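Local coordinates for protein trehalose monomycolate transport factor A (Mycolicibacterium smegmatis MC2 155, PDB 6T84) that is required for MmpL3-dependent transport of trehalose monomycolate to the cell wall, and for growth and cell elongation, through the N-terminal domain that this chain largely represents, at residues Gly45-Lys50 against Phe65-Val70; Val85-Leu90 against Met111-Asn116. One frame throughout, in Å; residues are numbered along the deposited sequence.

Interaction 1: residues Gly45-Lys50 against Phe65-Val70; sequences GDVTAK and FDIEEV
Lys50 and Asp66 form an antiparallel hydrogen-bonded pair, Lys50 N giving to Asp66 O (3.0 Å) and Asp66 N to Lys50 O (2.8 Å), both bonds nearly straight and in the carbonyl planes; toward Val47 the two backbones part. On one side of the paired strands the Lys50 side chain, extended beyond CG, reaches across to Glu68, and NZ makes a salt bridge to Glu68 OE2 at 2.7 Å. The ammonium comes from above the carboxylate, 57° out of its plane, with the outer methylenes CD and CE also beside OE2. Where the backbones separate, a water lies 2.6 Å from Thr48 O and accepts from Glu68 N at 2.9 Å, bridging the gap. Apolar side chains meet on the other side: Ala49 CB lies 3.9 Å from Phe65 CB and equally near the ring atom CD1, while Val47 CG2 touches Ile67 CG2 at 3.7 Å, the two side chains crossing at about a right angle. Leu33 and Met41 add to this apolar group, and the Phe65 ring meets Trp36 nearly parallel. The Asp66 carboxylate turns to Arg14, Asn51 and Thr72. Ile67-Val70 makes a type II beta turn, Val70 N bonding Ile67 O, that leads into strand 71-77. The Lys50-Asp66 bridge itself lies at the open end of the beta hairpin of strands 52-57 and 60-67.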
loop_
_atom_site.group_PDB
_atom_site.type_symbol
_atom_site.label_atom_id
_atom_site.label_comp_id
_atom_site.label_asym_id
_atom_site.label_seq_id
_atom_site.Cartn_x
_atom_site.Cartn_y
_atom_site.Cartn_z
ATOM N N GLY A 45 8.864 -11.200 8.909
ATOM C CA GLY A 45 10.139 -10.856 9.499
ATOM C C GLY A 45 11.229 -11.674 8.854
ATOM O O GLY A 45 10.965 -12.704 8.221
ATOM N N ASP A 46 12.461 -11.194 9.019
ATOM C CA ASP A 46 13.654 -11.830 8.447
ATOM C C ASP A 46 13.478 -12.144 6.958
ATOM O O ASP A 46 13.730 -13.259 6.491
ATOM C CB ASP A 46 14.084 -13.064 9.245
ATOM C CG ASP A 46 15.513 -13.482 8.936
ATOM O OD1 ASP A 46 16.455 -12.777 9.373
ATOM O OD2 ASP A 46 15.694 -14.507 8.241
ATOM N N VAL A 47 13.019 -11.138 6.208
ATOM C CA VAL A 47 12.891 -11.219 4.759
ATOM C C VAL A 47 13.507 -9.960 4.171
ATOM O O VAL A 47 13.647 -8.942 4.842
ATOM C CB VAL A 47 11.425 -11.365 4.300
ATOM C CG1 VAL A 47 10.863 -12.738 4.693
ATOM C CG2 VAL A 47 10.565 -10.238 4.864
ATOM N N THR A 48 13.895 -10.041 2.908
ATOM C CA THR A 48 14.355 -8.864 2.202
ATOM C C THR A 48 13.466 -8.644 0.997
ATOM O O THR A 48 12.842 -9.571 0.474
ATOM C CB THR A 48 15.777 -9.019 1.681
ATOM O OG1 THR A 48 15.788 -10.092 0.747
ATOM C CG2 THR A 48 16.772 -9.329 2.808
ATOM N N ALA A 49 13.485 -7.418 0.524
ATOM C CA ALA A 49 12.690 -7.006 -0.628
ATOM C C ALA A 49 13.359 -7.529 -1.895
ATOM O O ALA A 49 14.588 -7.386 -2.074
ATOM C CB ALA A 49 12.626 -5.484 -0.645
ATOM N N LYS A 50 12.581 -8.138 -2.787
ATOM C CA LYS A 50 13.128 -8.672 -4.031
ATOM C C LYS A 50 12.406 -8.079 -5.219
ATOM O O LYS A 50 11.271 -7.609 -5.112
ATOM C CB LYS A 50 13.068 -10.209 -4.090
ATOM C CG LYS A 50 14.047 -10.826 -3.087
ATOM C CD LYS A 50 14.270 -12.276 -3.320
ATOM C CE LYS A 50 15.318 -12.783 -2.307
ATOM N NZ LYS A 50 15.304 -14.255 -2.144
ATOM N N PHE A 65 7.973 -3.865 -4.763
ATOM C CA PHE A 65 8.872 -4.974 -4.421
ATOM C C PHE A 65 8.045 -6.177 -3.998
ATOM O O PHE A 65 6.847 -6.062 -3.710
ATOM C CB PHE A 65 9.874 -4.586 -3.312
ATOM C CG PHE A 65 9.220 -4.007 -2.113
ATOM C CD1 PHE A 65 8.761 -4.840 -1.081
ATOM C CD2 PHE A 65 8.996 -2.637 -2.024
ATOM C CE1 PHE A 65 8.071 -4.297 0.033
ATOM C CE2 PHE A 65 8.352 -2.091 -0.899
ATOM C CZ PHE A 65 7.897 -2.921 0.134
ATOM N N ASP A 66 8.690 -7.348 -3.993
ATOM C CA ASP A 66 8.059 -8.574 -3.539
ATOM C C ASP A 66 8.609 -8.938 -2.165
ATOM O O ASP A 66 9.802 -8.768 -1.895
ATOM C CB ASP A 66 8.352 -9.735 -4.501
ATOM C CG ASP A 66 7.860 -9.472 -5.901
ATOM O OD1 ASP A 66 6.896 -8.693 -6.076
ATOM O OD2 ASP A 66 8.410 -10.095 -6.836
ATOM N N ILE A 67 7.726 -9.434 -1.310
ATOM C CA ILE A 67 8.106 -10.100 -0.068
ATOM C C ILE A 67 7.778 -11.563 -0.294
ATOM O O ILE A 67 6.606 -11.935 -0.334
ATOM C CB ILE A 67 7.307 -9.545 1.124
ATOM C CG1 ILE A 67 7.420 -8.000 1.143
ATOM C CG2 ILE A 67 7.758 -10.215 2.425
ATOM C CD1 ILE A 67 6.647 -7.337 2.284
ATOM N N GLU A 68 8.802 -12.406 -0.454
ATOM C CA GLU A 68 8.586 -13.762 -0.989
ATOM C C GLU A 68 7.391 -14.496 -0.388
ATOM O O GLU A 68 7.247 -14.586 0.835
ATOM C CB GLU A 68 9.831 -14.610 -0.783
ATOM C CG GLU A 68 10.926 -14.348 -1.785
ATOM C CD GLU A 68 12.222 -14.988 -1.363
ATOM O OE1 GLU A 68 12.408 -16.187 -1.643
ATOM O OE2 GLU A 68 13.041 -14.300 -0.722
ATOM N N GLU A 69 6.546 -15.022 -1.274
ATOM C CA GLU A 69 5.360 -15.796 -0.905
ATOM C C GLU A 69 4.443 -15.054 0.071
ATOM O O GLU A 69 3.717 -15.674 0.852
ATOM C CB GLU A 69 5.750 -17.175 -0.372
ATOM C CG GLU A 69 6.641 -17.962 -1.323
ATOM C CD GLU A 69 7.093 -19.286 -0.735
ATOM O OE1 GLU A 69 6.831 -19.524 0.467
ATOM O OE2 GLU A 69 7.707 -20.089 -1.474
ATOM N N VAL A 70 4.457 -13.724 0.050
ATOM C CA VAL A 70 3.556 -12.972 0.917
ATOM C C VAL A 70 2.763 -11.980 0.071
ATOM O O VAL A 70 1.512 -12.020 0.022
ATOM C CB VAL A 70 4.296 -12.217 2.032
ATOM C CG1 VAL A 70 3.326 -11.284 2.758
ATOM C CG2 VAL A 70 4.949 -13.181 3.020
HETATM O O HOH W 1 11.546 -11.405 -0.778
#

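Interaction 2: residues Val85-Leu90 against Met111-Asn116; sequences VVDLRL and MVYSTN
Asp87 and Tyr113, like Arg89 and Met111, are antiparallel hydrogen-bonded pairs, and four backbone bonds, among them Tyr113 N to Asp87 O (2.8 Å), tie strands 86-90 and 111-114 together, their N-to-C directions 161° apart, close to antiparallel. Beyond the last pair, hydroxyls join in. Val85 N gives a nearly straight bond to Thr115 OG1 (2.9 Å), an atom held between the backbone N and the carbonyl carbon of its own residue. Val85 O accepts twice, from Thr115 N in the carbonyl plane and from Ser114 OG (2.8 Å), tilted 35° from that plane. Ser114 OG in turn accepts from Asn116 N, an ST turn, and Asn116 caps the following helix through Ala119 N. Charged groups lie on the Tyr113 side of the sheet. Arg89 grips Asp87 side-on, NE to OD1 and NH2 to OD2 at 2.8 Å each, while NH1 bonds Lys94 O. The Arg89 side chain crosses that of Tyr113 at about a right angle, CG lying 3.7 Å from CE1 at the ring's edge, with guanidinium and ring planes 84° apart. The phenol OH donates to a water that donates to Leu90 O. Apolar contacts occupy the other face, where Leu88 CD1 and Val86 CG1 meet the methyls of Val112 in one of its two conformers. Both carboxylate oxygens of buried Asp87 are thus engaged by a single arginine, probably offsetting its charge, and two hydroxyls and one backbone bond carry the pairing on to Val85, just before the helix that follows Asn116.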
loop_
_atom_site.group_PDB
_atom_site.type_symbol
_atom_site.label_atom_id
_atom_site.label_comp_id
_atom_site.label_asym_id
_atom_site.label_seq_id
_atom_site.Cartn_x
_atom_site.Cartn_y
_atom_site.Cartn_z
ATOM N N VAL A 85 -3.286 6.282 11.224
ATOM C CA VAL A 85 -3.182 5.142 10.298
ATOM C C VAL A 85 -4.586 4.739 9.891
ATOM O O VAL A 85 -5.435 4.535 10.754
ATOM C CB VAL A 85 -2.458 3.946 10.943
ATOM C CG1 VAL A 85 -2.534 2.674 10.045
ATOM C CG2 VAL A 85 -1.025 4.312 11.195
ATOM N N VAL A 86 -4.813 4.654 8.604
ATOM C CA VAL A 86 -6.023 4.016 8.050
ATOM C C VAL A 86 -5.581 2.761 7.317
ATOM O O VAL A 86 -4.601 2.797 6.550
ATOM C CB VAL A 86 -6.764 4.985 7.111
ATOM C CG1 VAL A 86 -8.030 4.293 6.462
ATOM C CG2 VAL A 86 -7.204 6.263 7.875
ATOM N N ASP A 87 -6.320 1.660 7.515
ATOM C CA ASP A 87 -6.050 0.379 6.860
ATOM C C ASP A 87 -7.382 -0.079 6.273
ATOM O O ASP A 87 -8.373 -0.210 7.004
ATOM C CB ASP A 87 -5.536 -0.605 7.928
ATOM C CG ASP A 87 -5.186 -1.977 7.391
ATOM O OD1 ASP A 87 -6.084 -2.595 6.793
ATOM O OD2 ASP A 87 -4.038 -2.452 7.619
ATOM N N LEU A 88 -7.396 -0.269 4.977
ATOM C CA LEU A 88 -8.590 -0.677 4.209
ATOM C C LEU A 88 -8.247 -2.032 3.589
ATOM O O LEU A 88 -7.368 -2.107 2.725
ATOM C CB LEU A 88 -8.807 0.383 3.120
ATOM C CG LEU A 88 -9.924 0.175 2.099
ATOM C CD1 LEU A 88 -11.276 0.215 2.824
ATOM C CD2 LEU A 88 -9.874 1.237 0.966
ATOM N N ARG A 89 -8.939 -3.107 3.997
ATOM C CA ARG A 89 -8.547 -4.443 3.554
ATOM C C ARG A 89 -9.785 -5.273 3.249
ATOM O O ARG A 89 -10.882 -4.996 3.750
ATOM C CB ARG A 89 -7.646 -5.153 4.572
ATOM C CG ARG A 89 -8.269 -5.306 5.915
ATOM C CD ARG A 89 -7.374 -6.074 6.897
ATOM N NE ARG A 89 -6.095 -5.360 7.105
ATOM C CZ ARG A 89 -4.966 -5.955 7.481
ATOM N NH1 ARG A 89 -4.969 -7.254 7.771
ATOM N NH2 ARG A 89 -3.819 -5.256 7.613
ATOM N N LEU A 90 -9.605 -6.284 2.410
ATOM C CA LEU A 90 -10.759 -7.131 2.063
ATOM C C LEU A 90 -11.344 -7.745 3.333
ATOM O O LEU A 90 -10.628 -8.135 4.254
ATOM C CB LEU A 90 -10.291 -8.267 1.138
ATOM C CG LEU A 90 -9.747 -7.828 -0.195
ATOM C CD1 LEU A 90 -9.308 -9.028 -1.042
ATOM C CD2 LEU A 90 -10.774 -6.975 -0.951
ATOM N N MET A 111 -13.122 -3.708 4.794
ATOM C CA MET A 111 -13.272 -3.186 6.136
ATOM C C MET A 111 -12.246 -2.088 6.339
ATOM O O MET A 111 -11.135 -2.173 5.808
ATOM C CB MET A 111 -13.029 -4.307 7.172
ATOM C CG MET A 111 -13.969 -5.493 7.027
ATOM S SD MET A 111 -15.501 -5.033 7.832
ATOM C CE MET A 111 -16.543 -6.481 7.465
ATOM N N VAL A 112 -12.633 -1.052 7.075
ATOM C CA VAL A 112 -11.765 0.073 7.404
ATOM C C VAL A 112 -11.395 -0.010 8.876
ATOM O O VAL A 112 -12.284 -0.118 9.730
ATOM C CB VAL A 112 -12.469 1.417 7.136
ATOM C CG1 VAL A 112 -11.490 2.565 7.384
ATOM C CG2 VAL A 112 -13.049 1.454 5.716
ATOM N N TYR A 113 -10.089 0.082 9.162
ATOM C CA TYR A 113 -9.563 0.101 10.520
ATOM C C TYR A 113 -8.767 1.398 10.676
ATOM O O TYR A 113 -8.153 1.896 9.710
ATOM C CB TYR A 113 -8.621 -1.112 10.778
ATOM C CG TYR A 113 -9.313 -2.420 10.531
ATOM C CD1 TYR A 113 -9.347 -2.968 9.243
ATOM C CD2 TYR A 113 -9.915 -3.114 11.544
ATOM C CE1 TYR A 113 -9.930 -4.201 8.989
ATOM C CE2 TYR A 113 -10.566 -4.352 11.267
ATOM C CZ TYR A 113 -10.559 -4.857 9.995
ATOM O OH TYR A 113 -11.218 -6.030 9.683
ATOM N N SER A 114 -8.716 1.944 11.887
ATOM C CA SER A 114 -7.878 3.122 12.064
ATOM C C SER A 114 -7.427 3.265 13.502
ATOM O O SER A 114 -8.070 2.775 14.441
ATOM C CB SER A 114 -8.639 4.383 11.673
ATOM O OG SER A 114 -7.805 5.541 11.728
ATOM N N THR A 115 -6.316 3.985 13.659
ATOM C CA THR A 115 -5.831 4.395 14.974
ATOM C C THR A 115 -6.604 5.593 15.518
ATOM O O THR A 115 -6.442 5.923 16.695
ATOM C CB THR A 115 -4.332 4.766 14.888
ATOM O OG1 THR A 115 -4.183 5.824 13.934
ATOM C CG2 THR A 115 -3.496 3.590 14.501
ATOM N N ASN A 116 -7.445 6.260 14.706
ATOM C CA ASN A 116 -8.184 7.442 15.185
ATOM C C ASN A 116 -9.526 7.382 14.461
ATOM O O ASN A 116 -9.611 7.772 13.301
ATOM C CB ASN A 116 -7.394 8.715 14.844
ATOM C CG ASN A 116 -8.083 10.039 15.314
ATOM O OD1 ASN A 116 -9.325 10.161 15.340
ATOM N ND2 ASN A 116 -7.266 11.041 15.667
HETATM O O HOH W 2 -10.654 -7.514 7.354
#

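Both segments of interaction 1 precede those of interaction 2 along the chain. Their centres are about 23 Å apart and their nearest atoms about 10 Å apart, so they do not touch. Both reach the large antiparallel sheet: strand 60-67 of interaction 1 lies toward the edge formed by 24-26, while 86-90 and 110-114 of interaction 2 lie toward the edge formed by 102-107. Strands 71-77, 148-153 and 141-144 stand between them. Interaction 1 links the small sheet of 28-29 and 49-50, which runs on into strand 52-57, to strand 60-67, whereas interaction 2 pairs adjacent strands within the large sheet.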